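Local atomic coordinates of nucleotidyl transferase AbiEii/AbiGii toxin family protein (Mycobacterium tuberculosis, PDB entry 6Y56), a protein that acts as a nucleotidyltransferase toxin of a toxin-antitoxin system, probably inhibiting growth by modifying tRNA acceptor stems. Residues A190-V204 with R259-W273. Numbering follows the deposited sequence.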
loop_
_atom_site.group_PDB
_atom_site.type_symbol
_atom_site.label_atom_id
_atom_site.label_comp_id
_atom_site.label_asym_id
_atom_site.label_seq_id
_atom_site.Cartn_x
_atom_site.Cartn_y
_atom_site.Cartn_z
ATOM N N ALA A 190 -7.902 -6.116 -10.801
ATOM C CA ALA A 190 -8.907 -6.794 -11.610
ATOM C C ALA A 190 -8.543 -6.845 -13.084
ATOM O O ALA A 190 -9.125 -7.651 -13.821
ATOM C CB ALA A 190 -10.260 -6.109 -11.430
ATOM N N SER A 191 -7.619 -6.001 -13.532
ATOM C CA SER A 191 -7.159 -6.000 -14.915
ATOM C C SER A 191 -5.909 -6.843 -15.122
ATOM O O SER A 191 -5.430 -6.945 -16.256
ATOM C CB SER A 191 -6.884 -4.567 -15.383
ATOM O OG SER A 191 -5.667 -4.101 -14.835
ATOM N N ARG A 192 -5.369 -7.438 -14.067
ATOM C CA ARG A 192 -4.134 -8.204 -14.119
ATOM C C ARG A 192 -4.423 -9.667 -13.817
ATOM O O ARG A 192 -5.530 -10.035 -13.414
ATOM C CB ARG A 192 -3.117 -7.628 -13.123
ATOM C CG ARG A 192 -2.704 -6.193 -13.471
ATOM C CD ARG A 192 -1.994 -5.476 -12.322
ATOM N NE ARG A 192 -0.745 -6.129 -11.958
ATOM C CZ ARG A 192 0.426 -5.883 -12.536
ATOM N NH1 ARG A 192 0.514 -4.984 -13.509
ATOM N NH2 ARG A 192 1.504 -6.539 -12.137
ATOM N N THR A 193 -3.418 -10.512 -14.039
ATOM C CA THR A 193 -3.552 -11.916 -13.675
ATOM C C THR A 193 -3.718 -12.028 -12.168
ATOM O O THR A 193 -3.009 -11.368 -11.407
ATOM C CB THR A 193 -2.312 -12.689 -14.124
ATOM O OG1 THR A 193 -2.301 -12.771 -15.553
ATOM C CG2 THR A 193 -2.325 -14.097 -13.548
ATOM N N ILE A 194 -4.680 -12.843 -11.740
ATOM C CA ILE A 194 -4.964 -13.067 -10.326
ATOM C C ILE A 194 -4.854 -14.556 -10.061
ATOM O O ILE A 194 -5.486 -15.359 -10.754
ATOM C CB ILE A 194 -6.368 -12.571 -9.931
ATOM C CG1 ILE A 194 -6.480 -11.057 -10.127
ATOM C CG2 ILE A 194 -6.692 -12.939 -8.472
ATOM C CD1 ILE A 194 -7.835 -10.493 -9.709
ATOM N N ASP A 195 -4.048 -14.923 -9.071
ATOM C CA ASP A 195 -3.953 -16.307 -8.607
ATOM C C ASP A 195 -5.105 -16.493 -7.627
ATOM O O ASP A 195 -4.973 -16.271 -6.424
ATOM C CB ASP A 195 -2.611 -16.536 -7.929
ATOM C CG ASP A 195 -2.382 -17.980 -7.528
ATOM O OD1 ASP A 195 -3.334 -18.792 -7.567
ATOM O OD2 ASP A 195 -1.234 -18.290 -7.153
ATOM N N GLU A 196 -6.266 -16.881 -8.157
ATOM C CA GLU A 196 -7.515 -16.800 -7.400
ATOM C C GLU A 196 -7.527 -17.619 -6.119
ATOM O O GLU A 196 -7.899 -17.065 -5.064
ATOM C CB GLU A 196 -8.705 -17.164 -8.294
ATOM C CG GLU A 196 -9.026 -16.131 -9.350
ATOM C CD GLU A 196 -10.186 -16.522 -10.237
ATOM O OE1 GLU A 196 -10.783 -17.599 -10.032
ATOM O OE2 GLU A 196 -10.488 -15.741 -11.154
ATOM N N PRO A 197 -7.172 -18.909 -6.118
ATOM C CA PRO A 197 -7.221 -19.655 -4.851
ATOM C C PRO A 197 -6.274 -19.088 -3.810
ATOM O O PRO A 197 -6.582 -19.099 -2.612
ATOM C CB PRO A 197 -6.826 -21.079 -5.265
ATOM C CG PRO A 197 -7.084 -21.143 -6.741
ATOM C CD PRO A 197 -6.766 -19.774 -7.245
ATOM N N LEU A 198 -5.113 -18.589 -4.237
ATOM C CA LEU A 198 -4.149 -18.044 -3.290
ATOM C C LEU A 198 -4.616 -16.711 -2.715
ATOM O O LEU A 198 -4.516 -16.493 -1.499
ATOM C CB LEU A 198 -2.799 -17.902 -3.989
ATOM C CG LEU A 198 -1.692 -17.249 -3.166
ATOM C CD1 LEU A 198 -1.353 -18.037 -1.906
ATOM C CD2 LEU A 198 -0.464 -17.123 -4.056
ATOM N N VAL A 199 -5.146 -15.826 -3.566
ATOM C CA VAL A 199 -5.681 -14.555 -3.085
ATOM C C VAL A 199 -6.831 -14.796 -2.113
ATOM O O VAL A 199 -6.903 -14.174 -1.043
ATOM C CB VAL A 199 -6.096 -13.648 -4.259
ATOM C CG1 VAL A 199 -6.902 -12.454 -3.741
ATOM C CG2 VAL A 199 -4.870 -13.144 -4.982
ATOM N N ARG A 200 -7.723 -15.733 -2.435
ATOM C CA ARG A 200 -8.858 -15.998 -1.560
ATOM C C ARG A 200 -8.404 -16.568 -0.224
ATOM O O ARG A 200 -8.902 -16.159 0.836
ATOM C CB ARG A 200 -9.813 -16.959 -2.263
ATOM C CG ARG A 200 -11.041 -17.355 -1.454
ATOM C CD ARG A 200 -12.000 -18.232 -2.269
ATOM N NE ARG A 200 -11.330 -19.425 -2.765
ATOM C CZ ARG A 200 -11.297 -19.818 -4.035
ATOM N NH1 ARG A 200 -11.928 -19.151 -4.989
ATOM N NH2 ARG A 200 -10.633 -20.919 -4.346
ATOM N N ARG A 201 -7.467 -17.520 -0.255
ATOM C CA ARG A 201 -6.933 -18.103 0.971
ATOM C C ARG A 201 -6.257 -17.045 1.826
ATOM O O ARG A 201 -6.535 -16.930 3.028
ATOM C CB ARG A 201 -5.972 -19.247 0.624
ATOM C CG ARG A 201 -5.181 -19.830 1.796
ATOM C CD ARG A 201 -6.085 -20.375 2.886
ATOM N NE ARG A 201 -6.987 -21.422 2.409
ATOM C CZ ARG A 201 -6.795 -22.726 2.592
ATOM N NH1 ARG A 201 -7.696 -23.594 2.145
ATOM N NH2 ARG A 201 -5.714 -23.163 3.225
ATOM N N LEU A 202 -5.391 -16.242 1.217
ATOM C CA LEU A 202 -4.692 -15.200 1.960
ATOM C C LEU A 202 -5.665 -14.173 2.521
ATOM O O LEU A 202 -5.464 -13.679 3.634
ATOM C CB LEU A 202 -3.661 -14.517 1.064
ATOM C CG LEU A 202 -2.385 -15.302 0.803
ATOM C CD1 LEU A 202 -1.574 -14.585 -0.262
ATOM C CD2 LEU A 202 -1.599 -15.417 2.091
ATOM N N TRP A 203 -6.709 -13.822 1.759
ATOM C CA TRP A 203 -7.715 -12.875 2.240
ATOM C C TRP A 203 -8.341 -13.362 3.541
ATOM O O TRP A 203 -8.412 -12.625 4.530
ATOM C CB TRP A 203 -8.788 -12.680 1.163
ATOM C CG TRP A 203 -9.962 -11.843 1.565
ATOM C CD1 TRP A 203 -9.941 -10.564 2.034
ATOM C CD2 TRP A 203 -11.336 -12.231 1.513
ATOM N NE1 TRP A 203 -11.224 -10.129 2.261
ATOM C CE2 TRP A 203 -12.100 -11.135 1.957
ATOM C CE3 TRP A 203 -11.993 -13.401 1.134
ATOM C CZ2 TRP A 203 -13.497 -11.170 2.031
ATOM C CZ3 TRP A 203 -13.368 -13.438 1.204
ATOM C CH2 TRP A 203 -14.108 -12.326 1.652
ATOM N N VAL A 204 -8.773 -14.621 3.569
ATOM C CA VAL A 204 -9.387 -15.158 4.779
ATOM C C VAL A 204 -8.405 -15.126 5.941
ATOM O O VAL A 204 -8.766 -14.762 7.066
ATOM C CB VAL A 204 -9.931 -16.578 4.527
ATOM C CG1 VAL A 204 -10.432 -17.209 5.834
ATOM C CG2 VAL A 204 -11.032 -16.528 3.495
ATOM N N ARG A 259 -15.231 -8.981 -10.873
ATOM C CA ARG A 259 -14.000 -9.754 -10.988
ATOM C C ARG A 259 -13.757 -10.615 -9.759
ATOM O O ARG A 259 -13.229 -11.727 -9.878
ATOM C CB ARG A 259 -12.798 -8.826 -11.200
ATOM C CG ARG A 259 -11.448 -9.557 -11.316
ATOM C CD ARG A 259 -11.420 -10.448 -12.555
ATOM N NE ARG A 259 -10.253 -11.326 -12.660
ATOM C CZ ARG A 259 -10.196 -12.550 -12.146
ATOM N NH1 ARG A 259 -11.220 -13.031 -11.452
ATOM N NH2 ARG A 259 -9.110 -13.298 -12.317
ATOM N N PHE A 260 -14.133 -10.120 -8.579
ATOM C CA PHE A 260 -13.827 -10.807 -7.333
ATOM C C PHE A 260 -14.928 -11.760 -6.893
ATOM O O PHE A 260 -14.928 -12.216 -5.743
ATOM C CB PHE A 260 -13.410 -9.808 -6.255
ATOM C CG PHE A 260 -12.033 -9.245 -6.496
ATOM C CD1 PHE A 260 -10.911 -9.963 -6.120
ATOM C CD2 PHE A 260 -11.862 -8.042 -7.161
ATOM C CE1 PHE A 260 -9.635 -9.475 -6.373
ATOM C CE2 PHE A 260 -10.591 -7.546 -7.411
ATOM C CZ PHE A 260 -9.480 -8.267 -7.018
ATOM N N ALA A 261 -15.833 -12.110 -7.810
ATOM C CA ALA A 261 -16.849 -13.120 -7.525
ATOM C C ALA A 261 -16.246 -14.424 -7.009
ATOM O O ALA A 261 -16.884 -15.123 -6.213
ATOM C CB ALA A 261 -17.674 -13.382 -8.790
ATOM N N PHE A 262 -15.022 -14.764 -7.437
ATOM C CA PHE A 262 -14.380 -16.003 -7.003
ATOM C C PHE A 262 -14.201 -16.086 -5.495
ATOM O O PHE A 262 -14.012 -17.185 -4.966
ATOM C CB PHE A 262 -13.026 -16.210 -7.714
ATOM C CG PHE A 262 -11.949 -15.234 -7.290
ATOM C CD1 PHE A 262 -11.123 -15.501 -6.201
ATOM C CD2 PHE A 262 -11.773 -14.052 -7.982
ATOM C CE1 PHE A 262 -10.145 -14.597 -5.821
ATOM C CE2 PHE A 262 -10.798 -13.149 -7.611
ATOM C CZ PHE A 262 -9.980 -13.417 -6.521
ATOM N N LEU A 263 -14.249 -14.954 -4.789
ATOM C CA LEU A 263 -14.135 -15.003 -3.337
ATOM C C LEU A 263 -15.287 -15.758 -2.700
ATOM O O LEU A 263 -15.165 -16.193 -1.553
ATOM C CB LEU A 263 -14.064 -13.591 -2.750
ATOM C CG LEU A 263 -12.839 -12.775 -3.152
ATOM C CD1 LEU A 263 -13.025 -11.362 -2.647
ATOM C CD2 LEU A 263 -11.553 -13.388 -2.601
ATOM N N THR A 264 -16.397 -15.928 -3.419
ATOM C CA THR A 264 -17.524 -16.677 -2.880
ATOM C C THR A 264 -17.217 -18.157 -2.742
ATOM O O THR A 264 -17.847 -18.833 -1.920
ATOM C CB THR A 264 -18.762 -16.452 -3.753
ATOM O OG1 THR A 264 -19.932 -16.720 -2.980
ATOM C CG2 THR A 264 -18.739 -17.340 -4.976
ATOM N N ASP A 265 -16.262 -18.671 -3.510
ATOM C CA ASP A 265 -15.978 -20.102 -3.531
ATOM C C ASP A 265 -15.045 -20.521 -2.402
ATOM O O ASP A 265 -14.075 -21.252 -2.618
ATOM C CB ASP A 265 -15.445 -20.517 -4.905
ATOM C CG ASP A 265 -16.430 -20.226 -6.024
ATOM O OD1 ASP A 265 -17.655 -20.326 -5.781
ATOM O OD2 ASP A 265 -15.985 -19.891 -7.143
ATOM N N LEU A 266 -15.357 -20.077 -1.186
ATOM C CA LEU A 266 -14.605 -20.489 -0.013
ATOM C C LEU A 266 -14.703 -21.995 0.166
ATOM O O LEU A 266 -15.787 -22.576 0.044
ATOM C CB LEU A 266 -15.184 -19.810 1.228
ATOM C CG LEU A 266 -15.176 -18.285 1.249
ATOM C CD1 LEU A 266 -15.888 -17.790 2.486
ATOM C CD2 LEU A 266 -13.752 -17.749 1.223
ATOM N N ASP A 267 -13.570 -22.630 0.462
ATOM C CA ASP A 267 -13.583 -24.057 0.735
ATOM C C ASP A 267 -13.995 -24.312 2.185
ATOM O O ASP A 267 -14.266 -23.381 2.954
ATOM C CB ASP A 267 -12.268 -24.722 0.305
ATOM C CG ASP A 267 -11.071 -24.287 1.124
ATOM O OD1 ASP A 267 -11.232 -23.846 2.277
ATOM O OD2 ASP A 267 -9.936 -24.405 0.601
ATOM N N ALA A 268 -14.047 -25.592 2.572
ATOM C CA ALA A 268 -14.549 -25.922 3.902
ATOM C C ALA A 268 -13.686 -25.300 4.996
ATOM O O ALA A 268 -14.211 -24.783 5.994
ATOM C CB ALA A 268 -14.650 -27.442 4.073
ATOM N N ASP A 269 -12.361 -25.327 4.825
ATOM C CA ASP A 269 -11.472 -24.746 5.830
ATOM C C ASP A 269 -11.666 -23.234 5.920
ATOM O O ASP A 269 -11.810 -22.683 7.017
ATOM C CB ASP A 269 -10.018 -25.070 5.495
ATOM C CG ASP A 269 -9.653 -26.525 5.770
ATOM O OD1 ASP A 269 -10.354 -27.199 6.557
ATOM O OD2 ASP A 269 -8.643 -26.984 5.189
ATOM N N GLU A 270 -11.717 -22.561 4.770
ATOM C CA GLU A 270 -11.921 -21.116 4.742
ATOM C C GLU A 270 -13.236 -20.725 5.404
ATOM O O GLU A 270 -13.301 -19.724 6.131
ATOM C CB GLU A 270 -11.841 -20.635 3.291
ATOM C CG GLU A 270 -10.400 -20.677 2.778
ATOM C CD GLU A 270 -10.252 -20.712 1.269
ATOM O OE1 GLU A 270 -11.261 -20.753 0.533
ATOM O OE2 GLU A 270 -9.090 -20.701 0.807
ATOM N N GLN A 271 -14.294 -21.508 5.172
ATOM C CA GLN A 271 -15.583 -21.208 5.788
ATOM C C GLN A 271 -15.530 -21.344 7.301
ATOM O O GLN A 271 -16.181 -20.576 8.020
ATOM C CB GLN A 271 -16.656 -22.120 5.202
ATOM C CG GLN A 271 -16.954 -21.808 3.753
ATOM C CD GLN A 271 -18.108 -22.617 3.206
ATOM O OE1 GLN A 271 -19.089 -22.895 3.910
ATOM N NE2 GLN A 271 -18.010 -22.993 1.933
ATOM N N ARG A 272 -14.773 -22.320 7.802
ATOM C CA ARG A 272 -14.576 -22.448 9.240
ATOM C C ARG A 272 -13.790 -21.261 9.788
ATOM O O ARG A 272 -14.165 -20.663 10.808
ATOM C CB ARG A 272 -13.850 -23.763 9.526
ATOM C CG ARG A 272 -13.565 -24.021 10.993
ATOM C CD ARG A 272 -13.115 -25.470 11.249
ATOM N NE ARG A 272 -11.779 -25.728 10.733
ATOM C CZ ARG A 272 -11.532 -26.332 9.577
ATOM N NH1 ARG A 272 -12.535 -26.750 8.817
ATOM N NH2 ARG A 272 -10.281 -26.519 9.180
ATOM N N TRP A 273 -12.697 -20.893 9.112
ATOM C CA TRP A 273 -11.849 -19.827 9.627
ATOM C C TRP A 273 -12.545 -18.481 9.574
ATOM O O TRP A 273 -12.235 -17.600 10.386
ATOM C CB TRP A 273 -10.530 -19.796 8.864
ATOM C CG TRP A 273 -9.775 -21.069 9.021
ATOM C CD1 TRP A 273 -9.825 -21.922 10.080
ATOM C CD2 TRP A 273 -8.871 -21.644 8.079
ATOM N NE1 TRP A 273 -9.002 -23.006 9.857
ATOM C CE2 TRP A 273 -8.413 -22.861 8.626
ATOM C CE3 TRP A 273 -8.418 -21.258 6.811
ATOM C CZ2 TRP A 273 -7.503 -23.682 7.957
ATOM C CZ3 TRP A 273 -7.519 -22.076 6.146
ATOM C CH2 TRP A 273 -7.071 -23.273 6.725
HETATM O O HOH W 1 -6.489 -13.932 -13.725
HETATM O O HOH W 2 -8.706 -20.767 -1.812
HETATM O O HOH W 3 -11.363 -22.312 -1.895
HETATM O O HOH W 4 -6.757 -26.143 3.494
#
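Two bends, at chi2 and chi3 (both 59°), fold the Arg201 guanidinium back against Glu270, while Arg200 stays extended until chi3 and ends at the carbonyl of Phe262, in the 3-10 segment 261-264. Both arginines leave helix 196-204 and join Asp267 and Glu270 in a salt-bridge network built on the capping box that starts helix 268-273; the two helix axes run 24° apart at 10.3 Å, within the helical part of this AbiEii-family toxin. Arg201 NE meets Glu270 OE2 at 2.7 Å in a nearly straight bond lying close to the guanidinium plane, whereas the link from Arg201 NH1 to Asp267 OD2 is weak. Arg200 NE is a looser 3.6 Å from Glu270 OE1. One face of the Arg201 guanidinium lies against the edge of Trp273, whose indole nitrogen bonds Glu283. Glu270 OE1 takes the backbone N of Asp267, and Asp267 OD1 takes that of Glu270, so the two acids of the capping box also face the arginines. Arg200 NH1 bonds Phe262 O at 2.9 Å, from above the carbonyl plane; Asp265 N reaches this oxygen from the other face. Beside these polar groups, Leu266 CD2 packs on Val204 CG2 at 3.7 Å. Farther along, Glu196 lies flat over Phe262: carboxylate and ring planes differ by 2°, and Glu196 CG makes a CH-pi contact, 3.6 Å from the Phe262 ring centroid. Arg259 NH1 (2.8 Å) and NH2 (3.0 Å) both donate to Glu196 OE2.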